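Local coordinates for sugar ABC transporter, periplasmic sugar-binding protein (Caulobacter crescentus, PDB 4IRX), which binds myo-inositol in the cleft between its two lobes, probably handing it to an ABC transporter for uptake, at residues A[16-21]-A[25-30]; A[44-49]-A[71-76]. One frame throughout, in Å; residues are numbered along the deposited sequence. Where two conformers were deposited one is given.

Contact 1: A[16-21]-A[25-30]. With INS (1,2,3,4,5,6-hexahydroxy-cyclohexane), chain C.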
ATOM      1  N   ASN A  16      -5.070  -8.890   2.486  1.00 12.97           N
ATOM      2  CA  ASN A  16      -3.944  -9.705   2.041  1.00 12.03           C
ATOM      3  C   ASN A  16      -3.052 -10.232   3.161  1.00 15.42           C
ATOM      4  O   ASN A  16      -2.627 -11.386   3.102  1.00 14.24           O
ATOM      5  CB  ASN A  16      -3.106  -8.958   1.002  1.00 11.78           C
ATOM      6  CG  ASN A  16      -2.651  -7.606   1.483  1.00 13.56           C
ATOM      7  OD1 ASN A  16      -3.472  -6.729   1.730  1.00 14.78           O
ATOM      8  ND2 ASN A  16      -1.337  -7.411   1.593  1.00 14.05           N
ATOM      9  N   ASP A  17      -2.751  -9.403   4.157  1.00 11.99           N
ATOM     10  CA  ASP A  17      -1.839  -9.776   5.233  1.00 12.50           C
ATOM     11  C   ASP A  17      -1.996  -8.785   6.377  1.00 12.65           C
ATOM     12  O   ASP A  17      -1.487  -7.662   6.308  1.00 13.69           O
ATOM     13  CB  ASP A  17      -0.390  -9.751   4.726  1.00 13.04           C
ATOM     14  CG  ASP A  17       0.604 -10.281   5.756  1.00 15.84           C
ATOM     15  OD1 ASP A  17       0.197 -10.524   6.915  1.00 18.49           O
ATOM     16  OD2 ASP A  17       1.793 -10.455   5.416  1.00 25.04           O
ATOM     17  N   LEU A  18      -2.689  -9.207   7.438  1.00 11.03           N
ATOM     18  CA  LEU A  18      -2.928  -8.343   8.597  1.00 11.52           C
ATOM     19  C   LEU A  18      -1.764  -8.305   9.582  1.00 13.99           C
ATOM     20  O   LEU A  18      -1.875  -7.753  10.661  1.00 16.38           O
ATOM     21  CB  LEU A  18      -4.267  -8.648   9.286  1.00 13.84           C
ATOM     22  CG  LEU A  18      -5.463  -7.944   8.635  1.00 14.26           C
ATOM     23  CD1 LEU A  18      -6.781  -8.554   9.105  1.00 20.37           C
ATOM     24  CD2 LEU A  18      -5.432  -6.464   9.011  1.00 16.31           C
ATOM     25  N   SER A  19      -0.622  -8.854   9.186  1.00 14.65           N
ATOM     26  CA  SER A  19       0.600  -8.594   9.937  1.00 21.87           C
ATOM     27  C   SER A  19       1.288  -7.283   9.496  1.00 15.53           C
ATOM     28  O   SER A  19       2.257  -6.850  10.133  1.00 18.66           O
ATOM     29  CB  SER A  19       1.562  -9.768   9.836  1.00 12.88           C
ATOM     30  OG  SER A  19       2.130  -9.839   8.554  1.00 16.30           O
ATOM     31  N   GLN A  20       0.778  -6.642   8.434  1.00 10.50           N
ATOM     32  CA  GLN A  20       1.353  -5.368   7.986  1.00 11.61           C
ATOM     33  C   GLN A  20       0.743  -4.222   8.767  1.00 12.30           C
ATOM     34  O   GLN A  20      -0.480  -4.095   8.834  1.00 11.77           O
ATOM     35  CB  GLN A  20       1.076  -5.122   6.500  1.00 12.92           C
ATOM     36  CG  GLN A  20       1.739  -6.103   5.557  1.00 11.10           C
ATOM     37  CD  GLN A  20       1.680  -5.664   4.125  1.00 12.28           C
ATOM     38  OE1 GLN A  20       1.453  -4.496   3.838  1.00 15.90           O
ATOM     39  NE2 GLN A  20       1.840  -6.603   3.210  1.00 12.88           N
ATOM     40  N   PRO A  21       1.583  -3.349   9.343  1.00  9.26           N
ATOM     41  CA  PRO A  21       1.100  -2.218  10.149  1.00 13.30           C
ATOM     42  C   PRO A  21       0.134  -1.314   9.411  1.00 10.33           C
ATOM     43  O   PRO A  21      -0.813  -0.832  10.022  1.00 13.28           O
ATOM     44  CB  PRO A  21       2.374  -1.428  10.467  1.00 16.15           C
ATOM     45  CG  PRO A  21       3.498  -2.353  10.210  1.00 21.78           C
ATOM     46  CD  PRO A  21       3.059  -3.441   9.312  1.00 13.41           C
ATOM     47  N   ALA A  25      -3.807  -0.696  10.782  1.00 10.06           N
ATOM     48  CA  ALA A  25      -4.396   0.628  10.955  1.00 11.94           C
ATOM     49  C   ALA A  25      -5.653   0.791  10.102  1.00 10.10           C
ATOM     50  O   ALA A  25      -6.645   1.362  10.553  1.00 12.25           O
ATOM     51  CB  ALA A  25      -3.378   1.718  10.655  1.00 12.23           C
HETATM   52  N   MSE A  26      -5.607   0.283   8.861  1.00  9.41           N
HETATM   53  CA  MSE A  26      -6.771   0.341   7.979  1.00  8.69           C
HETATM   54  C   MSE A  26      -7.957  -0.396   8.594  1.00 10.27           C
HETATM   55  O   MSE A  26      -9.075   0.093   8.558  1.00 11.38           O
HETATM   56  CB  MSE A  26      -6.445  -0.235   6.589  1.00 10.45           C
HETATM   57  CG  MSE A  26      -7.623  -0.143   5.580  1.00 12.73           C
HETATM   58 SE   MSE A  26      -7.286  -0.749   3.775  0.57 10.66          SE
HETATM   59  CE  MSE A  26      -6.314   0.754   3.066  1.00 15.22           C
ATOM     60  N   ARG A  27      -7.699  -1.563   9.192  1.00  9.10           N
ATOM     61  CA  ARG A  27      -8.762  -2.330   9.833  1.00 12.46           C
ATOM     62  C   ARG A  27      -9.445  -1.564  10.951  1.00 13.38           C
ATOM     63  O   ARG A  27     -10.661  -1.657  11.136  1.00 10.60           O
ATOM     64  CB  ARG A  27      -8.235  -3.665  10.350  1.00  9.61           C
ATOM     65  CG  ARG A  27      -9.306  -4.542  10.941  1.00 14.60           C
ATOM     66  CD  ARG A  27      -8.700  -5.777  11.586  1.00 18.01           C
ATOM     67  NE  ARG A  27      -9.754  -6.564  12.215  1.00 21.75           N
ATOM     68  CZ  ARG A  27      -9.624  -7.843  12.530  1.00 22.36           C
ATOM     69  NH1 ARG A  27      -8.477  -8.462  12.295  1.00 26.86           N
ATOM     70  NH2 ARG A  27     -10.641  -8.494  13.085  1.00 22.73           N
ATOM     71  N   ARG A  28      -8.688  -0.775  11.690  1.00 10.17           N
ATOM     72  CA  ARG A  28      -9.314   0.058  12.723  1.00 12.87           C
ATOM     73  C   ARG A  28     -10.326   1.051  12.158  1.00 12.05           C
ATOM     74  O   ARG A  28     -11.390   1.260  12.745  1.00 14.29           O
ATOM     75  CB  ARG A  28      -8.272   0.799  13.572  1.00 16.92           C
ATOM     76  CG  ARG A  28      -7.410  -0.127  14.393  1.00 19.96           C
ATOM     77  CD  ARG A  28      -6.572   0.640  15.420  1.00 29.30           C
ATOM     78  NE  ARG A  28      -5.432   1.330  14.824  1.00 42.02           N
ATOM     79  CZ  ARG A  28      -4.176   0.887  14.875  1.00 34.45           C
ATOM     80  NH1 ARG A  28      -3.887  -0.248  15.498  1.00 40.04           N
ATOM     81  NH2 ARG A  28      -3.206   1.583  14.304  1.00 31.94           N
ATOM     82  N   GLU A  29      -9.987   1.672  11.026  1.00 10.09           N
ATOM     83  CA  GLU A  29     -10.907   2.636  10.432  1.00 12.53           C
ATOM     84  C   GLU A  29     -12.114   1.899   9.878  1.00 12.44           C
ATOM     85  O   GLU A  29     -13.236   2.397   9.940  1.00 10.11           O
ATOM     86  CB  GLU A  29     -10.221   3.456   9.338  1.00 12.43           C
ATOM     87  CG  GLU A  29      -8.898   4.113   9.762  1.00 12.90           C
ATOM     88  CD  GLU A  29      -9.013   5.104  10.927  1.00 31.27           C
ATOM     89  OE1 GLU A  29     -10.011   5.836  11.061  1.00 24.82           O
ATOM     90  OE2 GLU A  29      -8.046   5.187  11.711  1.00 34.15           O
ATOM     91  N   LEU A  30     -11.882   0.706   9.344  1.00 10.44           N
ATOM     92  CA  LEU A  30     -12.976  -0.122   8.842  0.83  9.49           C
ATOM     93  C   LEU A  30     -13.981  -0.429   9.945  1.00  8.13           C
ATOM     94  O   LEU A  30     -15.194  -0.322   9.725  1.00 10.94           O
ATOM     95  CB  LEU A  30     -12.431  -1.430   8.268  0.83  8.74           C
ATOM     96  CG  LEU A  30     -13.476  -2.489   7.941  0.83  7.15           C
ATOM     97  CD1 LEU A  30     -14.225  -2.085   6.687  0.83 10.42           C
ATOM     98  CD2 LEU A  30     -12.773  -3.835   7.724  0.83 13.02           C
TER
HETATM   99  C1  INS C 401      -0.038  -0.445   0.758  1.00  8.24           C
HETATM  100  C2  INS C 401       0.907   0.061   1.797  1.00  8.99           C
HETATM  101  C3  INS C 401       1.491  -1.118   2.532  1.00  8.66           C
HETATM  102  C4  INS C 401       2.241  -1.999   1.585  1.00 10.19           C
HETATM  103  C5  INS C 401       1.319  -2.555   0.566  1.00  8.58           C
HETATM  104  C6  INS C 401       0.610  -1.446  -0.177  1.00 10.68           C
HETATM  105  O1  INS C 401      -0.578   0.629   0.030  1.00  8.29           O
HETATM  106  O2  INS C 401       1.902   0.830   1.191  1.00 10.06           O
HETATM  107  O3  INS C 401       2.322  -0.687   3.582  1.00  9.33           O
HETATM  108  O4  INS C 401       2.896  -3.018   2.270  1.00 11.40           O
HETATM  109  O5  INS C 401       2.035  -3.373  -0.303  1.00 10.97           O
HETATM  110  O6  INS C 401      -0.246  -1.951  -1.168  1.00  8.84           O
HETATM  111  O   HOH W   1      -0.651  -0.082  13.012  1.00 34.44           O

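Contact 2: A[44-49]-A[71-76]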
ATOM      1  N   LEU A  44     -11.307 -11.225   7.196  1.00 13.28           N
ATOM      2  CA  LEU A  44     -10.514 -12.415   6.957  1.00 14.27           C
ATOM      3  C   LEU A  44      -9.089 -11.990   6.618  1.00 17.16           C
ATOM      4  O   LEU A  44      -8.869 -11.011   5.889  1.00 19.21           O
ATOM      5  CB  LEU A  44     -11.102 -13.222   5.800  1.00 15.95           C
ATOM      6  CG  LEU A  44     -12.612 -13.497   5.848  1.00 18.38           C
ATOM      7  CD1 LEU A  44     -13.069 -14.237   4.580  1.00 18.56           C
ATOM      8  CD2 LEU A  44     -12.958 -14.255   7.108  1.00 26.85           C
ATOM      9  N   ASP A  45      -8.117 -12.733   7.147  1.00 15.48           N
ATOM     10  CA  ASP A  45      -6.697 -12.475   6.888  1.00 15.24           C
ATOM     11  C   ASP A  45      -6.160 -13.568   5.968  1.00 14.81           C
ATOM     12  O   ASP A  45      -6.179 -14.746   6.319  1.00 17.64           O
ATOM     13  CB  ASP A  45      -5.946 -12.473   8.210  1.00 15.58           C
ATOM     14  CG  ASP A  45      -4.468 -12.177   8.049  1.00 15.18           C
ATOM     15  OD1 ASP A  45      -4.053 -11.752   6.947  1.00 14.92           O
ATOM     16  OD2 ASP A  45      -3.729 -12.357   9.046  1.00 21.45           O
ATOM     17  N   ALA A  46      -5.693 -13.190   4.787  1.00 12.80           N
ATOM     18  CA  ALA A  46      -5.134 -14.168   3.857  1.00 14.20           C
ATOM     19  C   ALA A  46      -3.741 -14.628   4.243  1.00 17.86           C
ATOM     20  O   ALA A  46      -3.239 -15.583   3.648  1.00 18.31           O
ATOM     21  CB  ALA A  46      -5.132 -13.649   2.399  1.00 11.91           C
ATOM     22  N   GLN A  47      -3.128 -13.955   5.215  1.00 19.25           N
ATOM     23  CA  GLN A  47      -1.814 -14.373   5.695  1.00 18.27           C
ATOM     24  C   GLN A  47      -0.830 -14.485   4.527  1.00 20.38           C
ATOM     25  O   GLN A  47      -0.017 -15.421   4.466  1.00 20.85           O
ATOM     26  CB  GLN A  47      -1.939 -15.693   6.465  1.00 19.99           C
ATOM     27  CG  GLN A  47      -2.698 -15.558   7.774  1.00 21.24           C
ATOM     28  CD  GLN A  47      -3.144 -16.899   8.320  1.00 27.08           C
ATOM     29  OE1 GLN A  47      -2.817 -17.939   7.759  1.00 40.45           O
ATOM     30  NE2 GLN A  47      -3.870 -16.879   9.427  1.00 40.29           N
ATOM     31  N   ASN A  48      -0.922 -13.531   3.598  1.00 15.66           N
ATOM     32  CA  ASN A  48      -0.097 -13.488   2.388  1.00 15.66           C
ATOM     33  C   ASN A  48      -0.119 -14.766   1.556  1.00 24.20           C
ATOM     34  O   ASN A  48       0.891 -15.138   0.955  1.00 23.04           O
ATOM     35  CB  ASN A  48       1.368 -13.151   2.723  1.00 16.16           C
ATOM     36  CG  ASN A  48       2.134 -12.640   1.516  1.00 23.13           C
ATOM     37  OD1 ASN A  48       1.610 -11.854   0.734  1.00 27.01           O
ATOM     38  ND2 ASN A  48       3.382 -13.105   1.346  1.00 26.79           N
ATOM     39  N   ASN A  49      -1.254 -15.439   1.536  1.00 15.25           N
ATOM     40  CA  ASN A  49      -1.389 -16.697   0.815  1.00 18.75           C
ATOM     41  C   ASN A  49      -2.577 -16.606  -0.131  1.00 20.14           C
ATOM     42  O   ASN A  49      -3.716 -16.555   0.312  1.00 17.84           O
ATOM     43  CB  ASN A  49      -1.575 -17.818   1.836  1.00 19.28           C
ATOM     44  CG  ASN A  49      -1.697 -19.197   1.207  1.00 24.30           C
ATOM     45  OD1 ASN A  49      -2.257 -19.373   0.124  1.00 20.34           O
ATOM     46  ND2 ASN A  49      -1.158 -20.190   1.896  1.00 34.00           N
ATOM     47  N   ALA A  71      -8.554  -6.814  -0.612  1.00  9.46           N
ATOM     48  CA  ALA A  71      -7.201  -6.337  -0.919  1.00  9.58           C
ATOM     49  C   ALA A  71      -6.443  -7.591  -1.340  1.00 11.48           C
ATOM     50  O   ALA A  71      -5.985  -8.356  -0.477  1.00 10.43           O
ATOM     51  CB  ALA A  71      -6.549  -5.684   0.298  1.00 11.70           C
ATOM     52  N   PRO A  72      -6.349  -7.841  -2.662  1.00 11.73           N
ATOM     53  CA  PRO A  72      -5.815  -9.140  -3.112  1.00 10.08           C
ATOM     54  C   PRO A  72      -4.331  -9.295  -2.798  1.00 14.24           C
ATOM     55  O   PRO A  72      -3.591  -8.325  -2.964  1.00 12.16           O
ATOM     56  CB  PRO A  72      -6.005  -9.103  -4.630  1.00 11.63           C
ATOM     57  CG  PRO A  72      -6.056  -7.612  -4.973  1.00 12.63           C
ATOM     58  CD  PRO A  72      -6.750  -6.973  -3.789  1.00 11.02           C
ATOM     59  N   THR A  73      -3.898 -10.494  -2.412  1.00 12.81           N
ATOM     60  CA  THR A  73      -2.474 -10.780  -2.213  1.00 11.96           C
ATOM     61  C   THR A  73      -1.673 -10.550  -3.488  1.00 13.68           C
ATOM     62  O   THR A  73      -0.524 -10.108  -3.437  1.00 16.02           O
ATOM     63  CB  THR A  73      -2.243 -12.239  -1.755  1.00 14.89           C
ATOM     64  OG1 THR A  73      -2.731 -13.121  -2.775  1.00 21.32           O
ATOM     65  CG2 THR A  73      -2.948 -12.512  -0.444  1.00 16.02           C
ATOM     66  N   ASP A  74      -2.282 -10.867  -4.622  1.00 13.48           N
ATOM     67  CA  ASP A  74      -1.699 -10.693  -5.940  1.00 12.67           C
ATOM     68  C   ASP A  74      -2.822 -10.250  -6.889  1.00 15.66           C
ATOM     69  O   ASP A  74      -3.859 -10.914  -7.002  1.00 13.24           O
ATOM     70  CB  ASP A  74      -1.070 -12.019  -6.396  1.00 18.04           C
ATOM     71  CG  ASP A  74      -0.334 -11.896  -7.701  1.00 20.05           C
ATOM     72  OD1 ASP A  74      -0.989 -11.760  -8.752  1.00 16.16           O
ATOM     73  OD2 ASP A  74       0.918 -11.958  -7.688  1.00 27.06           O
ATOM     74  N   SER A  75      -2.617  -9.120  -7.548  1.00 13.48           N
ATOM     75  CA  SER A  75      -3.655  -8.470  -8.339  1.00 13.00           C
ATOM     76  C   SER A  75      -4.144  -9.311  -9.514  1.00 17.08           C
ATOM     77  O   SER A  75      -5.339  -9.300  -9.834  1.00 18.06           O
ATOM     78  CB  SER A  75      -3.198  -7.092  -8.816  1.00 14.35           C
ATOM     79  OG  SER A  75      -3.117  -6.167  -7.725  1.00 12.83           O
ATOM     80  N   LYS A  76      -3.241 -10.060 -10.143  1.00 16.59           N
ATOM     81  CA  LYS A  76      -3.630 -10.945 -11.244  1.00 18.64           C
ATOM     82  C   LYS A  76      -4.164 -12.278 -10.768  1.00 13.36           C
ATOM     83  O   LYS A  76      -5.097 -12.819 -11.380  1.00 15.94           O
ATOM     84  CB  LYS A  76      -2.438 -11.204 -12.167  1.00 20.86           C
ATOM     85  CG  LYS A  76      -1.873  -9.989 -12.850  1.00 35.15           C
ATOM     86  CD  LYS A  76      -2.884  -9.371 -13.787  1.00 44.38           C
ATOM     87  CE  LYS A  76      -2.231  -8.306 -14.657  1.00 52.00           C
ATOM     88  NZ  LYS A  76      -1.070  -8.881 -15.383  1.00 50.03           N
TER

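Contact 1: A[16-21]-A[25-30]
R27 extends across L18 because its CG stands anti to the backbone N (chi1 -176°) and the chain stays straight out to NE. This is a beta-alpha connection of a periplasmic binding protein lobe: after strand 10-15 the chain makes a type I beta turn from D17 to Q20 and enters helix 21-37 with Q20 at the N-cap position. The side chains of L18 and R27 cross at about a right angle, and L18 CD1 lies 3.6 Å from R27 NH1, meeting the guanidinium obliquely; V43 of strand 40-45 touches both. R27 NE forms a salt bridge with E31, one turn further along. An Asx turn braces the bend. D17 OD1 takes S19 N at 2.9 Å and S19 OG at 2.6 Å, both from the same face of the carboxylate, while OD2 forms a salt bridge with K175. Q20 carries the link to the ligand. With CG anti to its carbonyl carbon and the rest of the chain extended, its amide arrives at the inositol, where Q20 OE1 accepts from O4 of the inositol at 2.6 Å and Q20 NE2 bonds D140, itself a ligand contact. With an alanine here, the inositol O4 would probably lose this acceptor and the D140 carboxylate a donor that helps fix its rotation. In the first turn of the helix A25 N donates to P21 O at 3.1 Å, with an N-H...O angle of 164°. That same oxygen also accepts from a water 3.1 Å from P21 O, and R28 NH2 reaches the water by a weak bond.

Contact 2: A[44-49]-A[71-76]
T73 carries this contact with a single methyl, set against A46 and the backbone where N48 joins N49. Its CB points at the 44-49 turn and there the side chain splits. OG1 lies between the backbone N and the carbonyl carbon (chi1 61°) and hydrogen-bonds the S50 hydroxyl at the start of helix 50-62. CG2, beside the backbone N, does the touching: it sits 3.8 Å from A46 CB, and N49 N is 3.9 Å from T73 CG2. The backbone of T73 is fixed too, its N donating to Q53 OE1, while Q53 NE2 returns to A71 O.

Two bonds hold the turn under the methyl. N49 N closes it on A46 O at 2.9 Å, and D45 OD1 accepts Q47 N at 3.0 Å in an Asx turn, approached from well above the carboxylate plane. N49 then caps the next helix, its OD1 accepting K52 N. The whole is the C-terminal rim of a right-handed beta-alpha-beta crossover: strand 40-45, helix 50-62 and strand 67-70, with strand 10-15 between the two strands, as in the Rossmann-like lobes of sugar-binding proteins.

From the N terminus, strand 10-15 runs into contact 1, which closes over just three intervening residues at the start of helix 21-37. The helix leads to strand 40-45 and the first half of contact 2; helix 50-62 and strand 67-70 follow before residues 71-76 close it. The two contacts thus come in series, neither nesting nor crossing. They nevertheless touch in space: N16 O lies 2.8 Å from N48 N, D45 OD1 takes L18 N, and N16 CB packs on A71 O. The 16-21 loop therefore joins both halves of contact 2, tying together the ends of three neighbouring parallel strands beside the inositol.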